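PDB 3QMW: thioesterase from Streptomyces coelicolor, which probably hydrolyses thioester bonds in the prodiginine biosynthetic pathway, using an alpha/beta hydrolase fold. Local coordinates for residues P30-C35 / L95-A100; D77-L82 / R186-Y191; E155-L160 / N238-N243; L82-A87 / A115-R120. One frame throughout, in Å; residues are numbered along the deposited sequence.

Contact 1 (P30-C35 / L95-A100)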
loop_
_atom_site.group_PDB
_atom_site.type_symbol
_atom_site.label_atom_id
_atom_site.label_comp_id
_atom_site.label_asym_id
_atom_site.label_seq_id
_atom_site.Cartn_x
_atom_site.Cartn_y
_atom_site.Cartn_z
ATOM N N PRO D 30 -9.422 -13.711 -7.089
ATOM C CA PRO D 30 -10.628 -12.894 -6.930
ATOM C C PRO D 30 -10.681 -11.756 -7.928
ATOM O O PRO D 30 -11.704 -11.552 -8.577
ATOM C CB PRO D 30 -10.500 -12.338 -5.507
ATOM C CG PRO D 30 -9.645 -13.308 -4.797
ATOM C CD PRO D 30 -8.708 -13.886 -5.810
ATOM N N LEU D 31 -9.566 -11.036 -8.034
ATOM C CA LEU D 31 -9.386 -9.963 -9.000
ATOM C C LEU D 31 -8.099 -10.232 -9.789
ATOM O O LEU D 31 -7.212 -10.954 -9.316
ATOM C CB LEU D 31 -9.280 -8.635 -8.257
ATOM C CG LEU D 31 -9.156 -7.326 -9.047
ATOM C CD1 LEU D 31 -10.340 -7.121 -9.983
ATOM C CD2 LEU D 31 -9.042 -6.152 -8.077
ATOM N N ARG D 32 -8.022 -9.674 -10.997
ATOM C CA ARG D 32 -6.802 -9.700 -11.813
ATOM C C ARG D 32 -6.473 -8.264 -12.197
ATOM O O ARG D 32 -7.364 -7.532 -12.614
ATOM C CB ARG D 32 -6.995 -10.552 -13.076
ATOM C CG ARG D 32 -7.052 -12.073 -12.826
ATOM C CD ARG D 32 -8.417 -12.559 -12.259
ATOM N NE ARG D 32 -9.504 -12.249 -13.174
ATOM C CZ ARG D 32 -9.746 -12.914 -14.302
ATOM N NH1 ARG D 32 -10.751 -12.542 -15.071
ATOM N NH2 ARG D 32 -8.998 -13.954 -14.674
ATOM N N LEU D 33 -5.218 -7.850 -12.041
ATOM C CA LEU D 33 -4.817 -6.495 -12.431
ATOM C C LEU D 33 -3.914 -6.530 -13.659
ATOM O O LEU D 33 -2.766 -6.992 -13.591
ATOM C CB LEU D 33 -4.117 -5.763 -11.289
ATOM C CG LEU D 33 -3.771 -4.299 -11.566
ATOM C CD1 LEU D 33 -5.025 -3.458 -11.655
ATOM C CD2 LEU D 33 -2.848 -3.769 -10.484
ATOM N N VAL D 34 -4.454 -6.012 -14.765
ATOM C CA VAL D 34 -3.828 -6.065 -16.074
ATOM C C VAL D 34 -3.035 -4.778 -16.296
ATOM O O VAL D 34 -3.601 -3.691 -16.435
ATOM C CB VAL D 34 -4.904 -6.259 -17.170
ATOM C CG1 VAL D 34 -4.285 -6.312 -18.548
ATOM C CG2 VAL D 34 -5.711 -7.535 -16.893
ATOM N N CYS D 35 -1.714 -4.927 -16.344
ATOM C CA CYS D 35 -0.806 -3.801 -16.259
ATOM C C CYS D 35 -0.072 -3.534 -17.573
ATOM O O CYS D 35 0.535 -4.436 -18.139
ATOM C CB CYS D 35 0.208 -4.074 -15.150
ATOM S SG CYS D 35 -0.497 -4.542 -13.534
ATOM N N LEU D 95 -9.637 -13.571 -19.063
ATOM C CA LEU D 95 -9.195 -12.572 -18.087
ATOM C C LEU D 95 -10.158 -11.409 -17.970
ATOM O O LEU D 95 -10.053 -10.611 -17.041
ATOM C CB LEU D 95 -7.823 -12.017 -18.470
ATOM C CG LEU D 95 -6.641 -12.972 -18.365
ATOM C CD1 LEU D 95 -5.394 -12.251 -18.803
ATOM C CD2 LEU D 95 -6.492 -13.503 -16.954
ATOM N N THR D 96 -11.097 -11.314 -18.904
ATOM C CA THR D 96 -12.014 -10.184 -18.974
ATOM C C THR D 96 -13.260 -10.435 -18.107
ATOM O O THR D 96 -14.390 -10.463 -18.599
ATOM C CB THR D 96 -12.393 -9.918 -20.431
ATOM O OG1 THR D 96 -12.887 -11.126 -21.012
ATOM C CG2 THR D 96 -11.165 -9.461 -21.223
ATOM N N HIS D 97 -13.025 -10.624 -16.807
ATOM C CA HIS D 97 -14.074 -10.827 -15.807
ATOM C C HIS D 97 -13.431 -10.643 -14.444
ATOM O O HIS D 97 -12.408 -11.264 -14.170
ATOM C CB HIS D 97 -14.681 -12.239 -15.906
ATOM C CG HIS D 97 -13.762 -13.344 -15.460
ATOM N ND1 HIS D 97 -13.364 -13.502 -14.149
ATOM C CD2 HIS D 97 -13.184 -14.359 -16.148
ATOM C CE1 HIS D 97 -12.567 -14.551 -14.054
ATOM N NE2 HIS D 97 -12.437 -15.086 -15.254
ATOM N N ASP D 98 -14.006 -9.807 -13.586
ATOM C CA ASP D 98 -13.390 -9.533 -12.275
ATOM C C ASP D 98 -11.917 -9.135 -12.489
ATOM O O ASP D 98 -10.975 -9.884 -12.167
ATOM C CB ASP D 98 -13.509 -10.744 -11.320
ATOM C CG ASP D 98 -14.964 -11.094 -10.969
ATOM O OD1 ASP D 98 -15.835 -10.189 -10.985
ATOM O OD2 ASP D 98 -15.225 -12.286 -10.668
ATOM N N TYR D 99 -11.751 -7.950 -13.064
ATOM C CA TYR D 99 -10.453 -7.469 -13.483
ATOM C C TYR D 99 -10.459 -5.950 -13.537
ATOM O O TYR D 99 -11.520 -5.322 -13.509
ATOM C CB TYR D 99 -10.104 -8.042 -14.858
ATOM C CG TYR D 99 -10.859 -7.397 -16.003
ATOM C CD1 TYR D 99 -12.231 -7.582 -16.153
ATOM C CD2 TYR D 99 -10.198 -6.610 -16.944
ATOM C CE1 TYR D 99 -12.933 -6.994 -17.200
ATOM C CE2 TYR D 99 -10.889 -6.015 -18.002
ATOM C CZ TYR D 99 -12.260 -6.209 -18.126
ATOM O OH TYR D 99 -12.942 -5.614 -19.175
ATOM N N ALA D 100 -9.266 -5.368 -13.593
ATOM C CA ALA D 100 -9.114 -3.927 -13.792
ATOM C C ALA D 100 -7.877 -3.623 -14.635
ATOM O O ALA D 100 -7.106 -4.522 -14.979
ATOM C CB ALA D 100 -9.041 -3.205 -12.460
#

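Contact 2 (D77-L82 / R186-Y191)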
loop_
_atom_site.group_PDB
_atom_site.type_symbol
_atom_site.label_atom_id
_atom_site.label_comp_id
_atom_site.label_asym_id
_atom_site.label_seq_id
_atom_site.Cartn_x
_atom_site.Cartn_y
_atom_site.Cartn_z
ATOM N N ASP D 77 3.048 -0.098 -34.430
ATOM C CA ASP D 77 3.143 1.370 -34.361
ATOM C C ASP D 77 1.769 2.056 -34.468
ATOM O O ASP D 77 1.696 3.279 -34.544
ATOM C CB ASP D 77 4.113 1.913 -35.423
ATOM C CG ASP D 77 3.588 1.764 -36.850
ATOM O OD1 ASP D 77 3.790 0.687 -37.460
ATOM O OD2 ASP D 77 2.988 2.735 -37.369
ATOM N N THR D 78 0.690 1.268 -34.443
ATOM C CA THR D 78 -0.676 1.786 -34.564
ATOM C C THR D 78 -1.524 1.308 -33.377
ATOM O O THR D 78 -1.537 0.111 -33.042
ATOM C CB THR D 78 -1.339 1.350 -35.906
ATOM O OG1 THR D 78 -0.485 1.695 -37.004
ATOM C CG2 THR D 78 -2.699 2.032 -36.102
ATOM N N MET D 79 -2.248 2.244 -32.760
ATOM C CA MET D 79 -2.860 2.003 -31.452
ATOM C C MET D 79 -4.022 0.999 -31.449
ATOM O O MET D 79 -4.081 0.151 -30.557
ATOM C CB MET D 79 -3.307 3.327 -30.820
ATOM C CG MET D 79 -3.799 3.217 -29.367
ATOM S SD MET D 79 -2.608 2.547 -28.173
ATOM C CE MET D 79 -1.321 3.793 -28.247
ATOM N N GLU D 80 -4.940 1.085 -32.417
ATOM C CA GLU D 80 -6.142 0.226 -32.384
ATOM C C GLU D 80 -5.928 -1.243 -32.779
ATOM O O GLU D 80 -6.510 -2.132 -32.154
ATOM C CB GLU D 80 -7.309 0.815 -33.189
ATOM C CG GLU D 80 -8.675 0.429 -32.576
ATOM C CD GLU D 80 -9.822 0.408 -33.582
ATOM O OE1 GLU D 80 -9.731 -0.339 -34.588
ATOM O OE2 GLU D 80 -10.825 1.131 -33.350
ATOM N N PRO D 81 -5.128 -1.516 -33.828
ATOM C CA PRO D 81 -4.772 -2.933 -33.999
ATOM C C PRO D 81 -4.132 -3.516 -32.728
ATOM O O PRO D 81 -4.443 -4.645 -32.333
ATOM C CB PRO D 81 -3.769 -2.925 -35.171
ATOM C CG PRO D 81 -3.504 -1.476 -35.496
ATOM C CD PRO D 81 -4.672 -0.693 -34.962
ATOM N N LEU D 82 -3.261 -2.735 -32.092
ATOM C CA LEU D 82 -2.627 -3.152 -30.842
ATOM C C LEU D 82 -3.669 -3.416 -29.766
ATOM O O LEU D 82 -3.708 -4.502 -29.174
ATOM C CB LEU D 82 -1.635 -2.086 -30.365
ATOM C CG LEU D 82 -0.776 -2.420 -29.147
ATOM C CD1 LEU D 82 -0.118 -3.775 -29.294
ATOM C CD2 LEU D 82 0.258 -1.326 -28.946
ATOM N N ARG D 186 5.073 5.913 -31.524
ATOM C CA ARG D 186 4.347 6.256 -32.738
ATOM C C ARG D 186 2.851 6.032 -32.562
ATOM O O ARG D 186 2.039 6.780 -33.098
ATOM C CB ARG D 186 4.865 5.442 -33.927
ATOM C CG ARG D 186 3.989 5.582 -35.156
ATOM C CD ARG D 186 4.742 5.425 -36.450
ATOM N NE ARG D 186 3.798 5.170 -37.532
ATOM C CZ ARG D 186 3.947 5.566 -38.788
ATOM N NH1 ARG D 186 3.005 5.260 -39.678
ATOM N NH2 ARG D 186 5.019 6.267 -39.162
ATOM N N ALA D 187 2.483 5.002 -31.811
ATOM C CA ALA D 187 1.082 4.780 -31.507
ATOM C C ALA D 187 0.505 5.894 -30.624
ATOM O O ALA D 187 -0.704 5.999 -30.503
ATOM C CB ALA D 187 0.896 3.443 -30.853
ATOM N N CYS D 188 1.360 6.721 -30.022
ATOM C CA CYS D 188 0.917 7.798 -29.125
ATOM C C CYS D 188 0.832 9.162 -29.793
ATOM O O CYS D 188 0.230 10.085 -29.244
ATOM C CB CYS D 188 1.870 7.923 -27.931
ATOM S SG CYS D 188 1.850 6.520 -26.812
ATOM N N GLU D 189 1.456 9.299 -30.956
ATOM C CA GLU D 189 1.589 10.606 -31.603
ATOM C C GLU D 189 0.883 10.676 -32.957
ATOM O O GLU D 189 0.605 11.766 -33.461
ATOM C CB GLU D 189 3.074 10.934 -31.729
ATOM C CG GLU D 189 3.800 10.912 -30.370
ATOM C CD GLU D 189 5.317 11.010 -30.482
ATOM O OE1 GLU D 189 5.877 10.628 -31.530
ATOM O OE2 GLU D 189 5.962 11.476 -29.518
ATOM N N ARG D 190 0.620 9.504 -33.536
ATOM C CA ARG D 190 -0.230 9.335 -34.719
ATOM C C ARG D 190 -1.659 9.027 -34.285
ATOM O O ARG D 190 -2.551 8.858 -35.115
ATOM C CB ARG D 190 0.272 8.169 -35.587
ATOM C CG ARG D 190 1.750 8.229 -35.989
ATOM C CD ARG D 190 2.073 9.401 -36.904
ATOM N NE ARG D 190 1.324 9.347 -38.160
ATOM C CZ ARG D 190 1.327 10.304 -39.088
ATOM N NH1 ARG D 190 2.051 11.414 -38.926
ATOM N NH2 ARG D 190 0.600 10.152 -40.192
ATOM N N TYR D 191 -1.860 8.902 -32.978
ATOM C CA TYR D 191 -3.191 8.754 -32.400
ATOM C C TYR D 191 -3.853 10.113 -32.417
ATOM O O TYR D 191 -3.227 11.116 -32.068
ATOM C CB TYR D 191 -3.064 8.255 -30.958
ATOM C CG TYR D 191 -4.355 8.092 -30.179
ATOM C CD1 TYR D 191 -5.091 6.912 -30.251
ATOM C CD2 TYR D 191 -4.808 9.099 -29.326
ATOM C CE1 TYR D 191 -6.255 6.751 -29.528
ATOM C CE2 TYR D 191 -5.971 8.948 -28.594
ATOM C CZ TYR D 191 -6.691 7.774 -28.699
ATOM O OH TYR D 191 -7.840 7.630 -27.963
#

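Contact 3 (E155-L160 / N238-N243)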
loop_
_atom_site.group_PDB
_atom_site.type_symbol
_atom_site.label_atom_id
_atom_site.label_comp_id
_atom_site.label_asym_id
_atom_site.label_seq_id
_atom_site.Cartn_x
_atom_site.Cartn_y
_atom_site.Cartn_z
ATOM N N GLU D 155 18.511 11.832 -24.780
ATOM C CA GLU D 155 18.509 12.960 -23.853
ATOM C C GLU D 155 17.092 13.322 -23.384
ATOM O O GLU D 155 16.912 13.766 -22.252
ATOM C CB GLU D 155 19.217 14.188 -24.447
ATOM C CG GLU D 155 19.658 15.197 -23.355
ATOM C CD GLU D 155 20.429 16.418 -23.882
ATOM O OE1 GLU D 155 20.175 16.864 -25.032
ATOM O OE2 GLU D 155 21.290 16.937 -23.128
ATOM N N VAL D 156 16.091 13.117 -24.235
ATOM C CA VAL D 156 14.706 13.385 -23.844
ATOM C C VAL D 156 14.256 12.430 -22.742
ATOM O O VAL D 156 13.623 12.848 -21.783
ATOM C CB VAL D 156 13.728 13.322 -25.046
ATOM C CG1 VAL D 156 12.345 12.823 -24.613
ATOM C CG2 VAL D 156 13.633 14.687 -25.725
ATOM N N ILE D 157 14.594 11.156 -22.873
ATOM C CA ILE D 157 14.265 10.176 -21.843
ATOM C C ILE D 157 15.045 10.439 -20.551
ATOM O O ILE D 157 14.518 10.244 -19.454
ATOM C CB ILE D 157 14.536 8.746 -22.330
ATOM C CG1 ILE D 157 13.533 8.362 -23.418
ATOM C CG2 ILE D 157 14.433 7.761 -21.183
ATOM C CD1 ILE D 157 12.169 8.024 -22.885
ATOM N N ARG D 158 16.295 10.887 -20.693
ATOM C CA ARG D 158 17.153 11.206 -19.546
ATOM C C ARG D 158 16.604 12.356 -18.714
ATOM O O ARG D 158 16.628 12.296 -17.489
ATOM C CB ARG D 158 18.562 11.568 -20.007
ATOM C CG ARG D 158 19.523 11.920 -18.867
ATOM C CD ARG D 158 20.949 12.170 -19.368
ATOM N NE ARG D 158 21.466 11.051 -20.167
ATOM C CZ ARG D 158 21.839 11.110 -21.452
ATOM N NH1 ARG D 158 21.791 12.252 -22.147
ATOM N NH2 ARG D 158 22.284 10.005 -22.051
ATOM N N ASP D 159 16.118 13.397 -19.388
ATOM C CA ASP D 159 15.596 14.589 -18.718
ATOM C C ASP D 159 14.198 14.352 -18.135
ATOM O O ASP D 159 13.717 15.154 -17.333
ATOM C CB ASP D 159 15.578 15.790 -19.681
ATOM C CG ASP D 159 16.968 16.151 -20.202
ATOM O OD1 ASP D 159 17.960 16.034 -19.448
ATOM O OD2 ASP D 159 17.071 16.555 -21.377
ATOM N N LEU D 160 13.551 13.263 -18.552
ATOM C CA LEU D 160 12.277 12.819 -17.961
ATOM C C LEU D 160 12.482 11.787 -16.848
ATOM O O LEU D 160 11.519 11.383 -16.208
ATOM C CB LEU D 160 11.346 12.231 -19.039
ATOM C CG LEU D 160 10.643 13.175 -20.026
ATOM C CD1 LEU D 160 9.834 12.386 -21.058
ATOM C CD2 LEU D 160 9.737 14.158 -19.308
ATOM N N ASN D 238 8.673 12.381 -10.900
ATOM C CA ASN D 238 8.750 12.661 -12.327
ATOM C C ASN D 238 7.971 11.660 -13.179
ATOM O O ASN D 238 7.319 10.759 -12.660
ATOM C CB ASN D 238 10.228 12.769 -12.753
ATOM C CG ASN D 238 11.007 11.466 -12.582
ATOM O OD1 ASN D 238 10.447 10.368 -12.620
ATOM N ND2 ASN D 238 12.321 11.592 -12.414
ATOM N N HIS D 239 8.030 11.841 -14.491
ATOM C CA HIS D 239 7.352 10.958 -15.437
ATOM C C HIS D 239 7.728 9.483 -15.242
ATOM O O HIS D 239 6.935 8.603 -15.563
ATOM C CB HIS D 239 7.687 11.399 -16.870
ATOM C CG HIS D 239 6.813 10.789 -17.920
ATOM N ND1 HIS D 239 5.708 11.433 -18.431
ATOM C CD2 HIS D 239 6.895 9.604 -18.572
ATOM C CE1 HIS D 239 5.141 10.669 -19.349
ATOM N NE2 HIS D 239 5.840 9.551 -19.452
ATOM N N PHE D 240 8.931 9.222 -14.727
ATOM C CA PHE D 240 9.432 7.851 -14.553
ATOM C C PHE D 240 9.502 7.349 -13.096
ATOM O O PHE D 240 10.143 6.324 -12.811
ATOM C CB PHE D 240 10.810 7.715 -15.218
ATOM C CG PHE D 240 10.738 7.353 -16.667
ATOM C CD1 PHE D 240 10.891 8.325 -17.653
ATOM C CD2 PHE D 240 10.515 6.035 -17.050
ATOM C CE1 PHE D 240 10.824 7.989 -19.001
ATOM C CE2 PHE D 240 10.443 5.687 -18.393
ATOM C CZ PHE D 240 10.597 6.668 -19.372
ATOM N N PHE D 241 8.819 8.039 -12.185
ATOM C CA PHE D 241 8.752 7.610 -10.780
ATOM C C PHE D 241 8.526 6.089 -10.610
ATOM O O PHE D 241 9.060 5.478 -9.673
ATOM C CB PHE D 241 7.673 8.405 -10.009
ATOM C CG PHE D 241 6.238 8.038 -10.359
ATOM C CD1 PHE D 241 5.688 6.825 -9.959
ATOM C CD2 PHE D 241 5.430 8.928 -11.047
ATOM C CE1 PHE D 241 4.375 6.505 -10.269
ATOM C CE2 PHE D 241 4.113 8.616 -11.353
ATOM C CZ PHE D 241 3.586 7.408 -10.968
ATOM N N LEU D 242 7.756 5.501 -11.533
ATOM C CA LEU D 242 7.320 4.097 -11.467
ATOM C C LEU D 242 8.447 3.082 -11.285
ATOM O O LEU D 242 8.228 2.001 -10.740
ATOM C CB LEU D 242 6.531 3.740 -12.739
ATOM C CG LEU D 242 5.772 2.413 -12.713
ATOM C CD1 LEU D 242 4.788 2.428 -11.572
ATOM C CD2 LEU D 242 5.066 2.166 -14.012
ATOM N N ASN D 243 9.641 3.420 -11.752
ATOM C CA ASN D 243 10.782 2.519 -11.649
ATOM C C ASN D 243 11.148 2.212 -10.195
ATOM O O ASN D 243 11.389 1.058 -9.850
ATOM C CB ASN D 243 11.994 3.105 -12.384
ATOM C CG ASN D 243 11.701 3.417 -13.849
ATOM O OD1 ASN D 243 11.005 2.658 -14.540
ATOM N ND2 ASN D 243 12.233 4.540 -14.326
#

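Contact 4 (L82-A87 / A115-R120)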
loop_
_atom_site.group_PDB
_atom_site.type_symbol
_atom_site.label_atom_id
_atom_site.label_comp_id
_atom_site.label_asym_id
_atom_site.label_seq_id
_atom_site.Cartn_x
_atom_site.Cartn_y
_atom_site.Cartn_z
ATOM N N LEU D 82 -3.261 -2.735 -32.092
ATOM C CA LEU D 82 -2.627 -3.152 -30.842
ATOM C C LEU D 82 -3.669 -3.416 -29.766
ATOM O O LEU D 82 -3.708 -4.502 -29.174
ATOM C CB LEU D 82 -1.635 -2.086 -30.365
ATOM C CG LEU D 82 -0.776 -2.420 -29.147
ATOM C CD1 LEU D 82 -0.118 -3.775 -29.294
ATOM C CD2 LEU D 82 0.258 -1.326 -28.946
ATOM N N ALA D 83 -4.522 -2.423 -29.532
ATOM C CA ALA D 83 -5.627 -2.568 -28.586
ATOM C C ALA D 83 -6.500 -3.787 -28.908
ATOM O O ALA D 83 -6.910 -4.513 -28.003
ATOM C CB ALA D 83 -6.464 -1.303 -28.556
ATOM N N GLU D 84 -6.762 -4.013 -30.198
ATOM C CA GLU D 84 -7.558 -5.166 -30.653
ATOM C C GLU D 84 -6.839 -6.500 -30.479
ATOM O O GLU D 84 -7.457 -7.485 -30.089
ATOM C CB GLU D 84 -8.032 -4.979 -32.109
ATOM C CG GLU D 84 -9.252 -4.065 -32.201
ATOM C CD GLU D 84 -9.750 -3.812 -33.610
ATOM O OE1 GLU D 84 -8.953 -3.851 -34.579
ATOM O OE2 GLU D 84 -10.966 -3.541 -33.731
ATOM N N ALA D 85 -5.541 -6.531 -30.755
ATOM C CA ALA D 85 -4.728 -7.723 -30.484
ATOM C C ALA D 85 -4.753 -8.052 -28.988
ATOM O O ALA D 85 -4.908 -9.218 -28.603
ATOM C CB ALA D 85 -3.292 -7.514 -30.962
ATOM N N VAL D 86 -4.610 -7.008 -28.163
ATOM C CA VAL D 86 -4.606 -7.137 -26.696
ATOM C C VAL D 86 -5.907 -7.744 -26.145
ATOM O O VAL D 86 -5.884 -8.621 -25.272
ATOM C CB VAL D 86 -4.353 -5.760 -26.010
ATOM C CG1 VAL D 86 -4.803 -5.779 -24.545
ATOM C CG2 VAL D 86 -2.888 -5.355 -26.129
ATOM N N ALA D 87 -7.036 -7.260 -26.656
ATOM C CA ALA D 87 -8.342 -7.732 -26.223
ATOM C C ALA D 87 -8.548 -9.177 -26.672
ATOM O O ALA D 87 -9.064 -9.998 -25.909
ATOM C CB ALA D 87 -9.442 -6.825 -26.759
ATOM N N ALA D 115 -10.050 -0.728 -23.070
ATOM C CA ALA D 115 -11.296 -0.647 -22.305
ATOM C C ALA D 115 -12.473 -0.456 -23.252
ATOM O O ALA D 115 -13.423 -1.241 -23.255
ATOM C CB ALA D 115 -11.231 0.493 -21.303
ATOM N N CYS D 116 -12.384 0.585 -24.068
ATOM C CA CYS D 116 -13.366 0.840 -25.109
ATOM C C CYS D 116 -13.615 -0.392 -25.985
ATOM O O CYS D 116 -14.753 -0.806 -26.180
ATOM C CB CYS D 116 -12.901 2.010 -25.975
ATOM S SG CYS D 116 -12.712 3.563 -25.038
ATOM N N VAL D 117 -12.547 -0.984 -26.499
ATOM C CA VAL D 117 -12.668 -2.115 -27.417
ATOM C C VAL D 117 -13.393 -3.316 -26.796
ATOM O O VAL D 117 -14.119 -4.016 -27.487
ATOM C CB VAL D 117 -11.284 -2.526 -27.975
ATOM C CG1 VAL D 117 -11.365 -3.851 -28.732
ATOM C CG2 VAL D 117 -10.732 -1.409 -28.866
ATOM N N LEU D 118 -13.211 -3.550 -25.503
ATOM C CA LEU D 118 -13.930 -4.633 -24.830
ATOM C C LEU D 118 -15.417 -4.281 -24.607
ATOM O O LEU D 118 -16.263 -5.175 -24.493
ATOM C CB LEU D 118 -13.248 -4.991 -23.505
ATOM C CG LEU D 118 -11.874 -5.664 -23.642
ATOM C CD1 LEU D 118 -11.095 -5.551 -22.338
ATOM C CD2 LEU D 118 -12.000 -7.123 -24.061
ATOM N N ARG D 119 -15.729 -2.984 -24.543
ATOM C CA ARG D 119 -17.124 -2.520 -24.477
ATOM C C ARG D 119 -17.840 -2.799 -25.790
ATOM O O ARG D 119 -18.898 -3.435 -25.794
ATOM C CB ARG D 119 -17.217 -1.019 -24.155
ATOM C CG ARG D 119 -18.647 -0.454 -24.159
ATOM C CD ARG D 119 -18.719 0.927 -23.528
ATOM N NE ARG D 119 -18.043 1.950 -24.328
ATOM C CZ ARG D 119 -18.089 3.264 -24.086
ATOM N NH1 ARG D 119 -18.787 3.754 -23.063
ATOM N NH2 ARG D 119 -17.435 4.107 -24.881
ATOM N N ARG D 120 -17.258 -2.337 -26.897
ATOM C CA ARG D 120 -17.829 -2.567 -28.230
ATOM C C ARG D 120 -18.121 -4.051 -28.487
ATOM O O ARG D 120 -19.136 -4.389 -29.093
ATOM C CB ARG D 120 -16.910 -2.027 -29.337
ATOM C CG ARG D 120 -16.569 -0.533 -29.226
ATOM C CD ARG D 120 -16.258 0.098 -30.597
ATOM N NE ARG D 120 -15.439 -0.768 -31.455
ATOM C CZ ARG D 120 -14.105 -0.748 -31.535
ATOM N NH1 ARG D 120 -13.482 -1.591 -32.356
ATOM N NH2 ARG D 120 -13.386 0.102 -30.806
#

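Contact 1 (P30-C35 / L95-A100)
D98 O takes two bonds from one residue: R32 N donates to it over 3.2 Å, and R32 NE over 3.0 Å, the two arriving from opposite faces of the carbonyl plane. The bonds belong to the parallel pairing of strands 31-36 and 99-104 in the sheet of the alpha/beta hydrolase fold. R32 can reach back to the residue its own backbone N already holds because its chain is bent at chi2 (77°) and again at chi3 (60°). D98 O lies at the edge of the guanidinium, in its plane, and the bond from NE is nearly straight. The H97 ring covers one face of that group, centres 3.6 Å apart with planes at 21°. NH1 sits too close to H97 in the model, which makes its exact position doubtful. An alanine at H97 would take the imidazole off that face and would probably set the guanidinium freer to turn. NH2 is hydrogen-bonded to P26 O, in the chain leading up to the strand. Further along, the sheet pairing settles: A100 N bonds to R32 O over 3.0 Å, V34 N to A100 O over 3.0 Å, and L33 CD1 rests 4.1 Å from A100 CB.

Contact 2 (D77-L82 / R186-Y191)
M79 lays its terminal methyl over A187, with M79 CE 3.4 Å from A187 CB and 3.2 Å from A187 O. The methionine stands in the first turn of helix 79-91, and A187 lies in the weakly bonded last part of helix 178-189, so the contact joins the start of one helix to the end of another. With CG anti to the backbone N (chi1 -172°), the middle of the M79 side chain lies beside Y191, and bends at chi2 and chi3 follow before the methyl. M79 CG is 4.0 Å from Y191 CD1, and the two side chains cross obliquely. Y191 OH is hydrogen-bonded to E113 on helix 106-120, and M79 also touches E113, so helix 106-120 borders the contact as well.

Nearer the surface, D77 and R186 run side by side and point the same way. R186 is extended from CG to NE, and its CG and CD both pass 3.7 Å from D77 CB before R186 NE meets D77 OD2 at 2.6 Å. That pair is a salt bridge, but its hydrogen bond is weak: the angle at the hydrogen is only 120°, and carboxylate and guanidinium planes stand 79° apart. The attraction is therefore probably more electrostatic than directional, set at the partly exposed margin of a small hydrophobic joint.

Contact 3 (E155-L160 / N238-N243)
L160, close after D159 of helix 150-159, comes up to a type I beta turn running from N238 to F241, with L160 CA 5.8 Å from H239 CA. F241 N bonds back to N238 O over 3.1 Å to close the turn. A second, weak bond inside it, from F240 N to N238 OD1, ties the asparagine side chain to the backbone. No hydrogen bond passes between the two segments; carbon atoms and one carbonyl oxygen do the touching.

That oxygen, L160 O, lies at the edge of the F240 ring, in its plane and 3.4 Å from F240 CD1, where the ring's slightly positive C-H rim would suit it. From the same segment I157 CD1 also comes to the rim, 4.1 Å from F240 CZ, and the two side chains cross at about a right angle. L160 CB adds a contact of 4.2 Å to F240 CD1, while L160 CD2 sits 4.2 Å from H239 CB. Outside the segments, F240 also meets Y38 edge-to-face. An alanine at F240 would remove the ring, and would probably open a gap beside I157 CD1 and leave Y38 without its edge-to-face partner.

H239 uses its ring nitrogens on other partners, NE2 bonding to S105 OG and ND1 to D211 OD1, a geometry consistent with the Ser-His-Asp catalytic triad of alpha/beta hydrolases. The contact implies that helix 150-159 backs this probable catalytic loop with shape and van der Waals contact, leaving both imidazole nitrogens to the triad.

Contact 4 (L82-A87 / A115-R120)
E84 sets CG anti to its carbonyl carbon (chi1 -80°), beside V117, and the extended chain beyond CG carries OE2 to R120, while V117 holds CG1 anti to its backbone N, where it meets A87 and E84. V117 CG1 lies 4.1 Å from A87 CB and also 4.1 Å from E84 CG. The other methyl, V117 CG2, faces A83 CB at 4.3 Å. L118 completes the apolar patch, setting its CD2 3.7 Å from A87 CB.

Segments 82-87 and 115-120, of helices 79-91 and 106-120, cross at -63°, their axes 9.3 Å apart at closest approach. These two helices flank strand 99-104 in the alpha/beta hydrolase fold, 106-120 being the one that follows the probable nucleophile elbow. One offers alanines, the other the branched V117 and L118, and L118 also packs on Y99 of the strand. W11 of the second subunit packs on A85 and V86.

At the rim, E84 OE2 and R120 NH1 form a long salt bridge of 3.5 Å. The carboxylate oxygen lies in the guanidinium plane, at its edge, although the two flat groups are turned 56° apart. E80, one turn earlier, brings a second carboxylate close to that of E84 and makes a weak ion pair with R120 NH2. The chemistry implies a greasy centre fixed by shape, with R120 probably easing the repulsion between two neighbouring acids.

How the contacts relate
All four contacts belong to one alpha/beta hydrolase domain. Contact 1 pairs two neighbouring inner strands of its parallel sheet; contact 4 packs the helices before and after strand 99-104, and the two touch through L118 with Y99 and T96, centres about 14 Å apart. Contacts 2 and 4 share L82 and helix 79-91, centres about 13 Å apart, contact 4 being nested within the loop that contact 2 closes. Contact 3, whose first segment follows contacts 1 and 4 in the chain, lies across the chain's centre from both, about 28 Å away between centres. Contacts 1 and 4 thus lie opposite the probable triad histidine, with contact 2 about 21 Å from contact 3 between centres.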